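Local structure of amine Dehydrogenase (Pseudomonas putida, 1JMX) at residues 106-111 and 489-494; 410-415 and 470-475. The protein binds two c-type hemes as the alpha subunit of a quinohemoprotein amine dehydrogenase and probably transfers the electrons released by amine oxidation. All blocks are in the same frame, centred on the assembly; numbering follows the deposited sequence.

Overall arrangement
Contact 1 (106-111 with 489-494) brings the C-terminal tail of the chain back onto the heme-binding domain, beside the second heme c. Contact 2 (410-415 with 470-475) lies within domain IV, where a hairpin turn packs along a neighbouring strand away from both hemes. Along the chain, both segments of contact 2 fall between those of contact 1, and the strand that leaves the turn at 470-475 leads on to the tail 489-494. The two contacts do not touch: their centres are 36 Å apart and their nearest atoms about 20 Å, on opposite sides of the chain's centre. A bound nickel ion lies about 10 Å from the side chain of Leu470.

Contact 1 (106-111 and 489-494); sequences GARVAL and NNPPLP. With HEC (heme c), chain E.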
# COMPACT_ATOMS: atom_id res chain seq x y z
N GLY A 106 -0.79 -11.04 -1.76
CA GLY A 106 -0.97 -12.35 -1.17
C GLY A 106 0.10 -13.28 -1.73
O GLY A 106 0.34 -14.35 -1.18
N ALA A 107 0.73 -12.87 -2.84
CA ALA A 107 1.79 -13.66 -3.48
C ALA A 107 3.05 -13.69 -2.61
O ALA A 107 3.79 -14.66 -2.65
CB ALA A 107 2.12 -13.09 -4.85
N ARG A 108 3.28 -12.63 -1.85
CA ARG A 108 4.43 -12.52 -0.95
C ARG A 108 4.34 -13.64 0.10
O ARG A 108 5.35 -14.16 0.56
CB ARG A 108 4.44 -11.15 -0.27
CG ARG A 108 5.57 -10.95 0.72
CD ARG A 108 5.45 -9.64 1.48
NE ARG A 108 5.72 -8.49 0.64
CZ ARG A 108 5.85 -7.24 1.09
NH1 ARG A 108 5.75 -6.99 2.39
NH2 ARG A 108 6.07 -6.25 0.25
N VAL A 109 3.12 -14.00 0.45
CA VAL A 109 2.84 -15.05 1.42
C VAL A 109 3.03 -16.42 0.78
O VAL A 109 3.70 -17.29 1.34
CB VAL A 109 1.38 -14.93 1.92
CG1 VAL A 109 1.05 -16.04 2.90
CG2 VAL A 109 1.14 -13.57 2.55
N ALA A 110 2.44 -16.61 -0.41
CA ALA A 110 2.51 -17.87 -1.15
C ALA A 110 3.91 -18.22 -1.66
O ALA A 110 4.16 -19.37 -2.02
CB ALA A 110 1.52 -17.85 -2.30
N LEU A 111 4.81 -17.25 -1.69
CA LEU A 111 6.18 -17.49 -2.14
C LEU A 111 7.10 -17.89 -0.98
O LEU A 111 8.32 -17.75 -1.06
CB LEU A 111 6.73 -16.27 -2.89
CG LEU A 111 6.20 -16.13 -4.31
CD1 LEU A 111 6.55 -14.77 -4.87
CD2 LEU A 111 6.76 -17.24 -5.19
N ASN A 489 7.88 2.82 0.14
CA ASN A 489 8.36 1.52 0.59
C ASN A 489 8.13 0.58 -0.59
O ASN A 489 7.00 0.21 -0.88
CB ASN A 489 7.60 1.04 1.83
CG ASN A 489 8.12 -0.30 2.35
OD1 ASN A 489 7.45 -0.98 3.14
ND2 ASN A 489 9.33 -0.68 1.95
N ASN A 490 9.21 0.23 -1.28
CA ASN A 490 9.11 -0.63 -2.45
C ASN A 490 10.12 -1.76 -2.44
O ASN A 490 11.15 -1.69 -3.11
CB ASN A 490 9.30 0.20 -3.72
CG ASN A 490 8.02 0.33 -4.55
OD1 ASN A 490 7.58 1.45 -4.84
ND2 ASN A 490 7.44 -0.81 -4.95
N PRO A 491 9.85 -2.82 -1.66
CA PRO A 491 10.73 -3.98 -1.55
C PRO A 491 10.70 -4.78 -2.87
O PRO A 491 9.86 -4.50 -3.73
CB PRO A 491 10.07 -4.78 -0.42
CG PRO A 491 9.22 -3.79 0.29
CD PRO A 491 8.67 -2.98 -0.80
N PRO A 492 11.61 -5.76 -3.03
CA PRO A 492 11.75 -6.63 -4.20
C PRO A 492 10.47 -7.37 -4.59
O PRO A 492 10.23 -7.67 -5.76
CB PRO A 492 12.83 -7.61 -3.75
CG PRO A 492 13.70 -6.75 -2.93
CD PRO A 492 12.71 -6.00 -2.08
N LEU A 493 9.67 -7.70 -3.58
CA LEU A 493 8.40 -8.38 -3.77
C LEU A 493 7.27 -7.46 -3.31
O LEU A 493 7.34 -6.85 -2.24
CB LEU A 493 8.37 -9.70 -2.99
CG LEU A 493 9.34 -10.80 -3.44
CD1 LEU A 493 9.19 -12.03 -2.57
CD2 LEU A 493 9.07 -11.14 -4.89
N PRO A 494 6.23 -7.30 -4.15
CA PRO A 494 5.08 -6.45 -3.82
C PRO A 494 4.20 -7.04 -2.71
O PRO A 494 4.40 -8.22 -2.33
CB PRO A 494 4.34 -6.36 -5.14
CG PRO A 494 4.61 -7.69 -5.77
CD PRO A 494 6.08 -7.89 -5.49
OXT PRO A 494 3.32 -6.31 -2.22
FE HEC E . 2.83 -9.10 6.02
CHA HEC E . 6.09 -8.65 5.42
CHB HEC E . 3.28 -12.43 5.67
CHC HEC E . -0.43 -9.60 6.80
CHD HEC E . 2.42 -5.71 6.41
NA HEC E . 4.34 -10.27 5.61
C1A HEC E . 5.63 -9.92 5.38
C2A HEC E . 6.46 -11.06 5.10
C3A HEC E . 5.66 -12.13 5.16
C4A HEC E . 4.35 -11.63 5.49
CMA HEC E . 6.05 -13.58 4.94
CAA HEC E . 7.94 -11.03 4.83
CBA HEC E . 8.57 -11.72 6.03
CGA HEC E . 10.08 -11.81 6.06
O1A HEC E . 10.75 -11.34 5.16
O2A HEC E . 10.59 -12.36 7.01
NB HEC E . 1.68 -10.66 6.19
C1B HEC E . 2.02 -12.00 6.01
C2B HEC E . 0.95 -12.90 6.25
C3B HEC E . -0.11 -12.11 6.60
C4B HEC E . 0.34 -10.72 6.54
CMB HEC E . 1.00 -14.44 6.15
CAB HEC E . -1.47 -12.68 6.99
CBB HEC E . -1.79 -12.65 8.48
NC HEC E . 1.32 -7.91 6.47
C1C HEC E . 0.03 -8.29 6.76
C2C HEC E . -0.81 -7.15 7.03
C3C HEC E . -0.04 -6.07 6.91
C4C HEC E . 1.30 -6.53 6.58
CMC HEC E . -2.30 -7.22 7.37
CAC HEC E . -0.59 -4.66 6.96
CBC HEC E . -0.69 -3.93 8.29
ND HEC E . 4.00 -7.52 5.94
C1D HEC E . 3.69 -6.18 6.12
C2D HEC E . 4.89 -5.34 5.99
C3D HEC E . 5.90 -6.23 5.71
C4D HEC E . 5.33 -7.52 5.68
CMD HEC E . 4.95 -3.82 6.12
CAD HEC E . 7.41 -6.03 5.47
CBD HEC E . 7.92 -4.63 5.43
CGD HEC E . 7.99 -4.13 4.03
O1D HEC E . 7.23 -4.64 3.17
O2D HEC E . 8.81 -3.22 3.76
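Arg108, on the short helix that follows the Cys-X-X-Cys-His heme attachment sequence, carries this contact. Its CG stands anti to the backbone N (chi1 178°), and with chi1 and chi2 both extended, Arg108 CD comes to 3.9 Å from C1A of the heme; the bend at chi3 (-71°) then turns NE and the guanidinium toward the tail and the propionate. The guanidinium thus lies between a heme propionate and the C-terminal tail. NH1 donates to the propionate O1D of the heme at 2.9 Å, while NH2 donates to Leu493 O, also at 2.9 Å, both acceptors sitting at the edge near the guanidinium plane. NE reaches Pro494 O at 3.3 Å in a more bent bond, well above the carbonyl plane. Three N-H groups with three acceptors fix the rotation of the group. Pro494 OXT adds a long charge-only pairing with NH2 (3.7 Å), and the arginine's charge would probably favour the ionised form of the terminal carboxylate and of the propionate. Pro491 brings CG to 3.5 Å from the propionate O2D, and Leu111 CD1 meets Leu493 CD2 at 4.4 Å. Ser105 OG bonds to both Arg108 N and Pro494 O, tying helix 107-110 to the chain terminus. Helix 34-48 packs against the tail through Met39 and Glu35 and supplies Ser40 and Arg43 to the same heme.

Contact 2 (410-415 and 470-475); sequences GYLPAS and LADGGQ
Leu470 ends strand 462-470 and leans its side chain on the bend at Leu412 and Pro413 in the broken strand 406-420. From CB the chain leaves at a chi1 of -115°, which falls between two staggered positions and swings the branch over the neighbouring backbone. CG of Leu470 lies 4.2 Å from Pro413 O and equally near Leu412 CB. One methyl, CD1, goes on past that carbonyl, 3.9 Å from Pro413 O, and reaches Ala414 CB at 4.0 Å. The other, CD2, meets Leu412 CD1 at 3.9 Å as the two leucines cross obliquely. Ala414 and Leu470 form an antiparallel non-hydrogen-bonded pair with CA atoms 4.3 Å apart, where strand 462-470 gives way to the hairpin turn that leads into strand 476-484, in a domain of the E-set class, consistent with an immunoglobulin-like fold. Leu470 N bonds to Gln475 O across that turn. An alanine in place of Leu470 would remove CG and both methyls and would probably loosen the packing against Leu412 and Ala414. Next to the pair, Ala471 N donates to Pro413 O at 3.2 Å in a nearly straight bond (174°). The same oxygen takes a second donor, a water at 2.9 Å that also accepts from Asp472 N. Asp472, with CG anti to its backbone N, crosses Leu412 obliquely, with OD2 near its CD1, and that oxygen is hydrogen-bonded to Tyr362 OH. Val365 packs on both Leu412 and Leu470, and Val368 of strand 367-378 on Leu470.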
# COMPACT_ATOMS: atom_id res chain seq x y z
N GLY A 410 -4.96 -10.60 -32.56
CA GLY A 410 -3.70 -10.22 -31.95
C GLY A 410 -3.76 -8.77 -31.53
O GLY A 410 -4.83 -8.22 -31.31
N TYR A 411 -2.60 -8.14 -31.40
CA TYR A 411 -2.53 -6.74 -31.00
C TYR A 411 -2.40 -5.87 -32.24
O TYR A 411 -1.33 -5.83 -32.85
CB TYR A 411 -1.33 -6.51 -30.07
CG TYR A 411 -1.44 -7.20 -28.73
CD1 TYR A 411 -0.33 -7.84 -28.17
CD2 TYR A 411 -2.62 -7.17 -27.99
CE1 TYR A 411 -0.40 -8.44 -26.91
CE2 TYR A 411 -2.70 -7.76 -26.73
CZ TYR A 411 -1.59 -8.39 -26.20
OH TYR A 411 -1.67 -8.99 -24.97
N LEU A 412 -3.48 -5.19 -32.61
CA LEU A 412 -3.49 -4.33 -33.79
C LEU A 412 -3.23 -2.87 -33.48
O LEU A 412 -3.63 -2.37 -32.44
CB LEU A 412 -4.83 -4.47 -34.53
CG LEU A 412 -5.17 -5.83 -35.15
CD1 LEU A 412 -6.44 -5.72 -35.96
CD2 LEU A 412 -4.04 -6.27 -36.05
N PRO A 413 -2.55 -2.16 -34.40
CA PRO A 413 -2.24 -0.74 -34.22
C PRO A 413 -3.51 0.09 -34.06
O PRO A 413 -4.54 -0.20 -34.65
CB PRO A 413 -1.48 -0.39 -35.51
CG PRO A 413 -2.03 -1.38 -36.51
CD PRO A 413 -2.06 -2.64 -35.71
N ALA A 414 -3.42 1.12 -33.22
CA ALA A 414 -4.58 1.96 -32.97
C ALA A 414 -4.24 3.35 -32.49
O ALA A 414 -3.09 3.67 -32.19
CB ALA A 414 -5.48 1.28 -31.94
N SER A 415 -5.26 4.18 -32.45
CA SER A 415 -5.16 5.54 -31.96
C SER A 415 -5.56 5.45 -30.49
O SER A 415 -6.44 4.67 -30.13
CB SER A 415 -6.14 6.45 -32.71
OG SER A 415 -6.42 7.63 -31.98
N LEU A 470 -9.11 1.21 -33.41
CA LEU A 470 -8.38 0.49 -34.43
C LEU A 470 -8.15 1.26 -35.73
O LEU A 470 -9.04 1.92 -36.25
CB LEU A 470 -9.06 -0.84 -34.71
CG LEU A 470 -8.24 -2.06 -34.35
CD1 LEU A 470 -7.66 -1.91 -32.95
CD2 LEU A 470 -9.11 -3.31 -34.46
N ALA A 471 -6.90 1.21 -36.20
CA ALA A 471 -6.53 1.86 -37.45
C ALA A 471 -7.23 1.08 -38.56
O ALA A 471 -7.67 1.64 -39.56
CB ALA A 471 -5.02 1.79 -37.64
N ASP A 472 -7.39 -0.22 -38.33
CA ASP A 472 -8.03 -1.12 -39.28
C ASP A 472 -9.55 -1.17 -39.05
O ASP A 472 -10.04 -2.06 -38.35
CB ASP A 472 -7.41 -2.53 -39.14
CG ASP A 472 -8.05 -3.57 -40.07
OD1 ASP A 472 -8.46 -3.20 -41.20
OD2 ASP A 472 -8.13 -4.76 -39.67
N GLY A 473 -10.28 -0.21 -39.62
CA GLY A 473 -11.72 -0.22 -39.47
C GLY A 473 -12.35 0.69 -38.43
O GLY A 473 -13.58 0.82 -38.38
N GLY A 474 -11.53 1.29 -37.58
CA GLY A 474 -12.04 2.20 -36.56
C GLY A 474 -12.85 1.59 -35.42
O GLY A 474 -13.63 2.31 -34.79
N GLN A 475 -12.70 0.29 -35.18
CA GLN A 475 -13.42 -0.38 -34.09
C GLN A 475 -12.80 0.08 -32.77
O GLN A 475 -11.58 0.10 -32.63
CB GLN A 475 -13.33 -1.91 -34.21
CG GLN A 475 -13.96 -2.51 -35.46
CD GLN A 475 -13.00 -2.56 -36.67
OE1 GLN A 475 -11.90 -1.98 -36.63
NE2 GLN A 475 -13.41 -3.28 -37.73
O HOH W 1 -5.70 -1.88 -36.70